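Local structure of histone-lysine N-methyltransferase, H3 lysine-9 specific SUVH6 (Arabidopsis thaliana, 6A5K) at residues Val171-Lys177 with Tyr190-Tyr196; Tyr401-Ile405 with Phe439-Ala444. The protein probably methylates histone H3 at the H3K9 site using S-adenosylmethionine, and is thought to be guided to chromatin by binding methylated non-CG DNA. The protein carries 1 engineered substitution. All blocks are in the same frame, centred on the assembly; numbering follows the deposited sequence.

Interaction 1: Val171-Lys177 with Tyr190-Tyr196; sequences VRVIRGK and YVYDGLY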
loop_
_atom_site.group_PDB
_atom_site.type_symbol
_atom_site.label_atom_id
_atom_site.label_comp_id
_atom_site.label_asym_id
_atom_site.label_seq_id
_atom_site.Cartn_x
_atom_site.Cartn_y
_atom_site.Cartn_z
ATOM N N VAL A 171 6.269 6.986 25.095
ATOM C CA VAL A 171 6.697 7.814 23.976
ATOM C C VAL A 171 6.499 7.036 22.673
ATOM O O VAL A 171 6.998 5.914 22.536
ATOM C CB VAL A 171 8.185 8.233 24.109
ATOM C CG1 VAL A 171 8.639 9.042 22.888
ATOM C CG2 VAL A 171 8.418 9.016 25.399
ATOM N N ARG A 172 5.772 7.611 21.720
ATOM C CA ARG A 172 5.644 6.965 20.413
ATOM C C ARG A 172 6.935 7.125 19.623
ATOM O O ARG A 172 7.462 8.227 19.498
ATOM C CB ARG A 172 4.469 7.540 19.614
ATOM C CG ARG A 172 3.101 7.162 20.148
ATOM C CD ARG A 172 1.968 7.704 19.258
ATOM N NE ARG A 172 1.992 9.163 19.173
ATOM C CZ ARG A 172 1.505 9.980 20.103
ATOM N NH1 ARG A 172 0.963 9.487 21.208
ATOM N NH2 ARG A 172 1.577 11.295 19.938
ATOM N N VAL A 173 7.451 6.027 19.081
ATOM C CA VAL A 173 8.632 6.120 18.245
ATOM C C VAL A 173 8.281 5.912 16.770
ATOM O O VAL A 173 7.730 4.878 16.388
ATOM C CB VAL A 173 9.704 5.102 18.682
ATOM C CG1 VAL A 173 10.802 4.979 17.625
ATOM C CG2 VAL A 173 10.293 5.512 20.030
ATOM N N ILE A 174 8.560 6.933 15.965
ATOM C CA ILE A 174 8.439 6.843 14.514
ATOM C C ILE A 174 9.854 6.734 13.957
ATOM O O ILE A 174 10.679 7.639 14.123
ATOM C CB ILE A 174 7.703 8.057 13.898
ATOM C CG1 ILE A 174 6.251 8.136 14.392
ATOM C CG2 ILE A 174 7.705 7.989 12.375
ATOM C CD1 ILE A 174 6.081 8.920 15.680
ATOM N N ARG A 175 10.145 5.610 13.318
ATOM C CA ARG A 175 11.484 5.359 12.809
ATOM C C ARG A 175 11.593 5.757 11.345
ATOM O O ARG A 175 10.791 5.324 10.510
ATOM C CB ARG A 175 11.850 3.882 12.991
ATOM C CG ARG A 175 13.239 3.493 12.510
ATOM C CD ARG A 175 13.542 2.029 12.843
ATOM N NE ARG A 175 12.594 1.115 12.207
ATOM C CZ ARG A 175 12.658 0.742 10.931
ATOM N NH1 ARG A 175 13.631 1.201 10.155
ATOM N NH2 ARG A 175 11.756 -0.096 10.433
ATOM N N GLY A 176 12.582 6.587 11.035
ATOM C CA GLY A 176 12.884 6.916 9.655
ATOM C C GLY A 176 13.694 5.794 9.042
ATOM O O GLY A 176 14.690 5.364 9.623
ATOM N N LYS A 177 13.271 5.303 7.879
ATOM C CA LYS A 177 13.987 4.206 7.224
ATOM C C LYS A 177 15.346 4.638 6.693
ATOM O O LYS A 177 16.277 3.831 6.609
ATOM C CB LYS A 177 13.166 3.630 6.075
ATOM C CG LYS A 177 11.965 2.817 6.499
ATOM C CD LYS A 177 11.500 1.946 5.338
ATOM C CE LYS A 177 10.048 1.555 5.489
ATOM N NZ LYS A 177 9.452 1.146 4.183
ATOM N N TYR A 190 8.755 6.309 6.761
ATOM C CA TYR A 190 8.632 6.327 8.210
ATOM C C TYR A 190 7.777 5.159 8.672
ATOM O O TYR A 190 6.810 4.795 8.008
ATOM C CB TYR A 190 8.014 7.649 8.686
ATOM C CG TYR A 190 8.774 8.859 8.220
ATOM C CD1 TYR A 190 8.437 9.507 7.035
ATOM C CD2 TYR A 190 9.854 9.345 8.952
ATOM C CE1 TYR A 190 9.153 10.613 6.598
ATOM C CE2 TYR A 190 10.567 10.442 8.523
ATOM C CZ TYR A 190 10.214 11.075 7.352
ATOM O OH TYR A 190 10.936 12.169 6.937
ATOM N N VAL A 191 8.134 4.584 9.815
ATOM C CA VAL A 191 7.403 3.451 10.375
ATOM C C VAL A 191 7.068 3.683 11.843
ATOM O O VAL A 191 7.946 4.036 12.639
ATOM C CB VAL A 191 8.220 2.141 10.243
ATOM C CG1 VAL A 191 7.427 0.951 10.761
ATOM C CG2 VAL A 191 8.638 1.919 8.796
ATOM N N TYR A 192 5.801 3.488 12.207
ATOM C CA TYR A 192 5.401 3.525 13.612
ATOM C C TYR A 192 5.828 2.242 14.336
ATOM O O TYR A 192 5.279 1.165 14.082
ATOM C CB TYR A 192 3.887 3.729 13.747
ATOM C CG TYR A 192 3.444 3.722 15.194
ATOM C CD1 TYR A 192 4.149 4.444 16.153
ATOM C CD2 TYR A 192 2.354 2.973 15.606
ATOM C CE1 TYR A 192 3.770 4.431 17.477
ATOM C CE2 TYR A 192 1.958 2.960 16.936
ATOM C CZ TYR A 192 2.671 3.690 17.862
ATOM O OH TYR A 192 2.294 3.677 19.178
ATOM N N ASP A 193 6.798 2.360 15.244
ATOM C CA ASP A 193 7.372 1.186 15.898
ATOM C C ASP A 193 6.821 0.948 17.303
ATOM O O ASP A 193 7.227 0.005 17.988
ATOM C CB ASP A 193 8.898 1.297 15.947
ATOM C CG ASP A 193 9.561 0.755 14.686
ATOM O OD1 ASP A 193 8.878 0.058 13.897
ATOM O OD2 ASP A 193 10.763 1.024 14.484
ATOM N N GLY A 194 5.882 1.788 17.722
ATOM C CA GLY A 194 5.178 1.564 18.970
ATOM C C GLY A 194 5.616 2.440 20.131
ATOM O O GLY A 194 6.230 3.498 19.951
ATOM N N LEU A 195 5.296 1.975 21.335
ATOM C CA LEU A 195 5.499 2.751 22.548
ATOM C C LEU A 195 6.758 2.341 23.292
ATOM O O LEU A 195 7.054 1.154 23.434
ATOM C CB LEU A 195 4.289 2.614 23.473
ATOM C CG LEU A 195 2.953 3.090 22.903
ATOM C CD1 LEU A 195 1.850 2.908 23.936
ATOM C CD2 LEU A 195 3.045 4.535 22.471
ATOM N N TYR A 196 7.492 3.343 23.767
ATOM C CA TYR A 196 8.748 3.132 24.471
ATOM C C TYR A 196 8.752 3.905 25.786
ATOM O O TYR A 196 7.982 4.853 25.962
ATOM C CB TYR A 196 9.940 3.585 23.619
ATOM C CG TYR A 196 10.300 2.687 22.451
ATOM C CD1 TYR A 196 11.543 2.072 22.390
ATOM C CD2 TYR A 196 9.405 2.474 21.401
ATOM C CE1 TYR A 196 11.891 1.256 21.323
ATOM C CE2 TYR A 196 9.741 1.662 20.331
ATOM C CZ TYR A 196 10.983 1.058 20.294
ATOM O OH TYR A 196 11.323 0.247 19.233
HETATM O O HOH W 1 9.919 -1.530 12.090
#
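Two antiparallel segments, Val171-Lys177 and Tyr190-Tyr196, pair in the buried sheet of the SRA domain, where strand 171-176 is flanked on its other edge by the parallel strand 105-113. Paired main-chain bonds fix both ends: Val171 N to Tyr196 O and Tyr196 N to Val171 O are both 2.9 Å, while Arg175 N to Val191 O and Val191 N to Arg175 O are both 2.8 Å. Between them the register slips by one residue. Val173 faces both Asp193 and Gly194, accepting at O from Asp193 N and donating from N to Gly194 O, each 2.9 Å, which makes a beta bulge. Gly194 has a positive phi, and a CB there would collide with the carbonyl of Asp193. This bulge lies in the domain that in SUVH proteins probably reads DNA methylation. It turns Asp193 toward the partner strand, where OD2 forms a salt bridge with Arg175 NE (2.9 Å) and a water joins OD1 to Arg175 NH2. On the same face Val173 CG2 makes a CH-pi contact 3.9 Å from the Tyr196 ring centroid, and helix 227-234 packs against Arg175 and Asp193. Ile174 and Tyr190 occupy the other face, meeting at CG2 and CB (3.7 Å) beside helix 81-87.

Interaction 2: Tyr401-Ile405 with Phe439-Ala444; sequences YLFDI and FTIDAA. With SAM (S-adenosylmethionine), chain F.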
loop_
_atom_site.group_PDB
_atom_site.type_symbol
_atom_site.label_atom_id
_atom_site.label_comp_id
_atom_site.label_asym_id
_atom_site.label_seq_id
_atom_site.Cartn_x
_atom_site.Cartn_y
_atom_site.Cartn_z
ATOM N N TYR A 401 -12.205 -20.238 -6.903
ATOM C CA TYR A 401 -11.156 -19.575 -7.670
ATOM C C TYR A 401 -11.687 -18.892 -8.922
ATOM O O TYR A 401 -11.050 -18.908 -9.972
ATOM C CB TYR A 401 -10.058 -20.584 -8.027
ATOM C CG TYR A 401 -9.422 -21.180 -6.796
ATOM C CD1 TYR A 401 -8.514 -20.447 -6.036
ATOM C CD2 TYR A 401 -9.758 -22.457 -6.364
ATOM C CE1 TYR A 401 -7.941 -20.980 -4.897
ATOM C CE2 TYR A 401 -9.190 -22.995 -5.223
ATOM C CZ TYR A 401 -8.282 -22.250 -4.496
ATOM O OH TYR A 401 -7.715 -22.781 -3.359
ATOM N N LEU A 402 -12.861 -18.285 -8.796
ATOM C CA LEU A 402 -13.460 -17.547 -9.898
ATOM C C LEU A 402 -13.394 -16.040 -9.641
ATOM O O LEU A 402 -13.730 -15.578 -8.552
ATOM C CB LEU A 402 -14.917 -17.970 -10.102
ATOM C CG LEU A 402 -15.199 -19.442 -10.385
ATOM C CD1 LEU A 402 -16.702 -19.662 -10.509
ATOM C CD2 LEU A 402 -14.465 -19.898 -11.649
ATOM N N PHE A 403 -12.941 -15.285 -10.634
ATOM C CA PHE A 403 -13.060 -13.831 -10.593
ATOM C C PHE A 403 -14.113 -13.401 -11.602
ATOM O O PHE A 403 -13.900 -13.494 -12.811
ATOM C CB PHE A 403 -11.730 -13.133 -10.890
ATOM C CG PHE A 403 -11.748 -11.653 -10.594
ATOM C CD1 PHE A 403 -12.272 -10.752 -11.507
ATOM C CD2 PHE A 403 -11.251 -11.167 -9.390
ATOM C CE1 PHE A 403 -12.294 -9.390 -11.235
ATOM C CE2 PHE A 403 -11.268 -9.810 -9.112
ATOM C CZ PHE A 403 -11.788 -8.921 -10.040
ATOM N N ASP A 404 -15.246 -12.929 -11.093
ATOM C CA ASP A 404 -16.336 -12.448 -11.932
ATOM C C ASP A 404 -15.973 -11.052 -12.445
ATOM O O ASP A 404 -15.897 -10.107 -11.665
ATOM C CB ASP A 404 -17.642 -12.431 -11.123
ATOM C CG ASP A 404 -18.869 -12.124 -11.967
ATOM O OD1 ASP A 404 -18.799 -11.285 -12.884
ATOM O OD2 ASP A 404 -19.923 -12.727 -11.692
ATOM N N ILE A 405 -15.739 -10.926 -13.748
ATOM C CA ILE A 405 -15.296 -9.653 -14.324
ATOM C C ILE A 405 -16.432 -8.623 -14.345
ATOM O O ILE A 405 -17.578 -8.959 -14.640
ATOM C CB ILE A 405 -14.752 -9.846 -15.763
ATOM C CG1 ILE A 405 -13.537 -10.789 -15.757
ATOM C CG2 ILE A 405 -14.404 -8.512 -16.408
ATOM C CD1 ILE A 405 -12.987 -11.085 -17.143
ATOM N N PHE A 439 -18.160 -12.427 -18.634
ATOM C CA PHE A 439 -17.023 -13.339 -18.521
ATOM C C PHE A 439 -16.409 -13.423 -17.128
ATOM O O PHE A 439 -16.513 -12.499 -16.326
ATOM C CB PHE A 439 -15.946 -12.955 -19.534
ATOM C CG PHE A 439 -16.384 -13.141 -20.964
ATOM C CD1 PHE A 439 -17.148 -12.173 -21.597
ATOM C CD2 PHE A 439 -16.061 -14.295 -21.659
ATOM C CE1 PHE A 439 -17.565 -12.342 -22.904
ATOM C CE2 PHE A 439 -16.474 -14.470 -22.967
ATOM C CZ PHE A 439 -17.229 -13.497 -23.588
ATOM N N THR A 440 -15.752 -14.552 -16.878
ATOM C CA THR A 440 -15.181 -14.888 -15.577
ATOM C C THR A 440 -13.810 -15.519 -15.789
ATOM O O THR A 440 -13.587 -16.207 -16.789
ATOM C CB THR A 440 -16.110 -15.862 -14.800
ATOM O OG1 THR A 440 -17.319 -15.183 -14.440
ATOM C CG2 THR A 440 -15.440 -16.417 -13.530
ATOM N N ILE A 441 -12.885 -15.270 -14.870
ATOM C CA ILE A 441 -11.585 -15.922 -14.913
ATOM C C ILE A 441 -11.569 -17.084 -13.927
ATOM O O ILE A 441 -11.795 -16.897 -12.729
ATOM C CB ILE A 441 -10.434 -14.946 -14.581
ATOM C CG1 ILE A 441 -10.474 -13.723 -15.498
ATOM C CG2 ILE A 441 -9.099 -15.646 -14.719
ATOM C CD1 ILE A 441 -9.760 -12.519 -14.925
ATOM N N ASP A 442 -11.324 -18.285 -14.445
ATOM C CA ASP A 442 -11.278 -19.501 -13.644
ATOM C C ASP A 442 -9.825 -19.862 -13.375
ATOM O O ASP A 442 -9.111 -20.286 -14.282
ATOM C CB ASP A 442 -12.002 -20.643 -14.370
ATOM C CG ASP A 442 -12.023 -21.949 -13.572
ATOM O OD1 ASP A 442 -11.348 -22.056 -12.531
ATOM O OD2 ASP A 442 -12.727 -22.888 -14.002
ATOM N N ALA A 443 -9.390 -19.703 -12.127
ATOM C CA ALA A 443 -8.009 -20.004 -11.761
ATOM C C ALA A 443 -7.881 -21.273 -10.913
ATOM O O ALA A 443 -6.867 -21.470 -10.241
ATOM C CB ALA A 443 -7.394 -18.812 -11.017
ATOM N N ALA A 444 -8.899 -22.130 -10.942
ATOM C CA ALA A 444 -8.914 -23.313 -10.078
ATOM C C ALA A 444 -7.892 -24.350 -10.508
ATOM O O ALA A 444 -7.146 -24.874 -9.680
ATOM C CB ALA A 444 -10.295 -23.940 -10.047
HETATM N N SAM F . -7.382 -19.060 1.014
HETATM C CA SAM F . -7.379 -19.643 -0.340
HETATM C C SAM F . -6.516 -20.900 -0.462
HETATM O O SAM F . -6.311 -21.418 -1.568
HETATM O OXT SAM F . -6.000 -21.416 0.534
HETATM C CB SAM F . -6.928 -18.605 -1.368
HETATM C CG SAM F . -8.055 -17.642 -1.713
HETATM S SD SAM F . -9.328 -18.568 -2.602
HETATM C CE SAM F . -9.407 -17.563 -4.079
HETATM C "C5'" SAM F . -10.886 -18.054 -1.862
HETATM C "C4'" SAM F . -11.203 -18.894 -0.640
HETATM O "O4'" SAM F . -10.387 -18.484 0.450
HETATM C "C3'" SAM F . -12.642 -18.703 -0.202
HETATM O "O3'" SAM F . -13.495 -19.626 -0.838
HETATM C "C2'" SAM F . -12.539 -18.965 1.278
HETATM O "O2'" SAM F . -12.501 -20.361 1.471
HETATM C "C1'" SAM F . -11.167 -18.430 1.626
HETATM N N9 SAM F . -11.276 -17.025 2.072
HETATM C C8 SAM F . -10.764 -15.913 1.459
HETATM N N7 SAM F . -11.093 -14.817 2.194
HETATM C C5 SAM F . -11.825 -15.219 3.261
HETATM C C6 SAM F . -12.413 -14.537 4.320
HETATM N N6 SAM F . -12.317 -13.209 4.422
HETATM N N1 SAM F . -13.124 -15.242 5.265
HETATM C C2 SAM F . -13.232 -16.616 5.178
HETATM N N3 SAM F . -12.637 -17.293 4.130
HETATM C C4 SAM F . -11.941 -16.609 3.193
HETATM O O HOH W 2 -18.954 -11.642 -15.329
#
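Tyr401 serves two partners at once: its backbone and CB engage the neighbouring strand, while its ring leads away from that strand to the cofactor, where OH donates to SAM O at 2.7 Å. The residue lies next to strand 402-406, one edge of a three-stranded antiparallel sheet in the SET domain, in which strand 436-442 is central and strand 385-388 forms the other edge. The methyl group to be transferred, SAM CE, lies 3.6 Å from Tyr401 CD1, and Arg451 makes a cation-pi contact with the same ring. Tyr401 is thus part of the pocket wall, anchored by Ala443 N, which donates to Tyr401 O at 2.8 Å. Farther along, Phe403 and Ile441 form a hydrogen-bonded pair, with Phe403 N to Ile441 O and Ile441 N to Phe403 O both 2.9 Å, and Ile405 N reaches Phe439 O at 3.1 Å. The side chains of Phe403 and Ile441 share a buried face, where both also meet Val478 of strand 477-482. Ile405 CD1 adds to the apolar contact, 4.0 Å from Ile441 CG1. Leu402 and Thr440 project from the opposite face, CB and CG2 3.8 Å apart, with Thr440 OG1 hydrogen-bonded to Asp389. At Asp442 the chain enters an Asx turn: OD2 is held by Asn398, and Asp442 OD1 accepts from Ala444 N at 2.9 Å.

In the fold
Both interactions are antiparallel strand pairs, but they belong to separate domains on opposite sides of the chain's centre. Their centres lie about 41 Å apart and their nearest atoms about 27 Å, so they do not touch. Interaction 2 reaches the S-adenosylmethionine pocket through Tyr401, together with Glu400, Asn454 and His455, which also hydrogen-bond the cofactor. Interaction 1 contributes no residue to that pocket and sits in the SRA domain, the probable reader of DNA methylation. It nevertheless approaches the catalytic half of the protein, since the Lys177 side chain touches Ser372 in a SET-domain loop, while its NZ forms a salt bridge with Glu77.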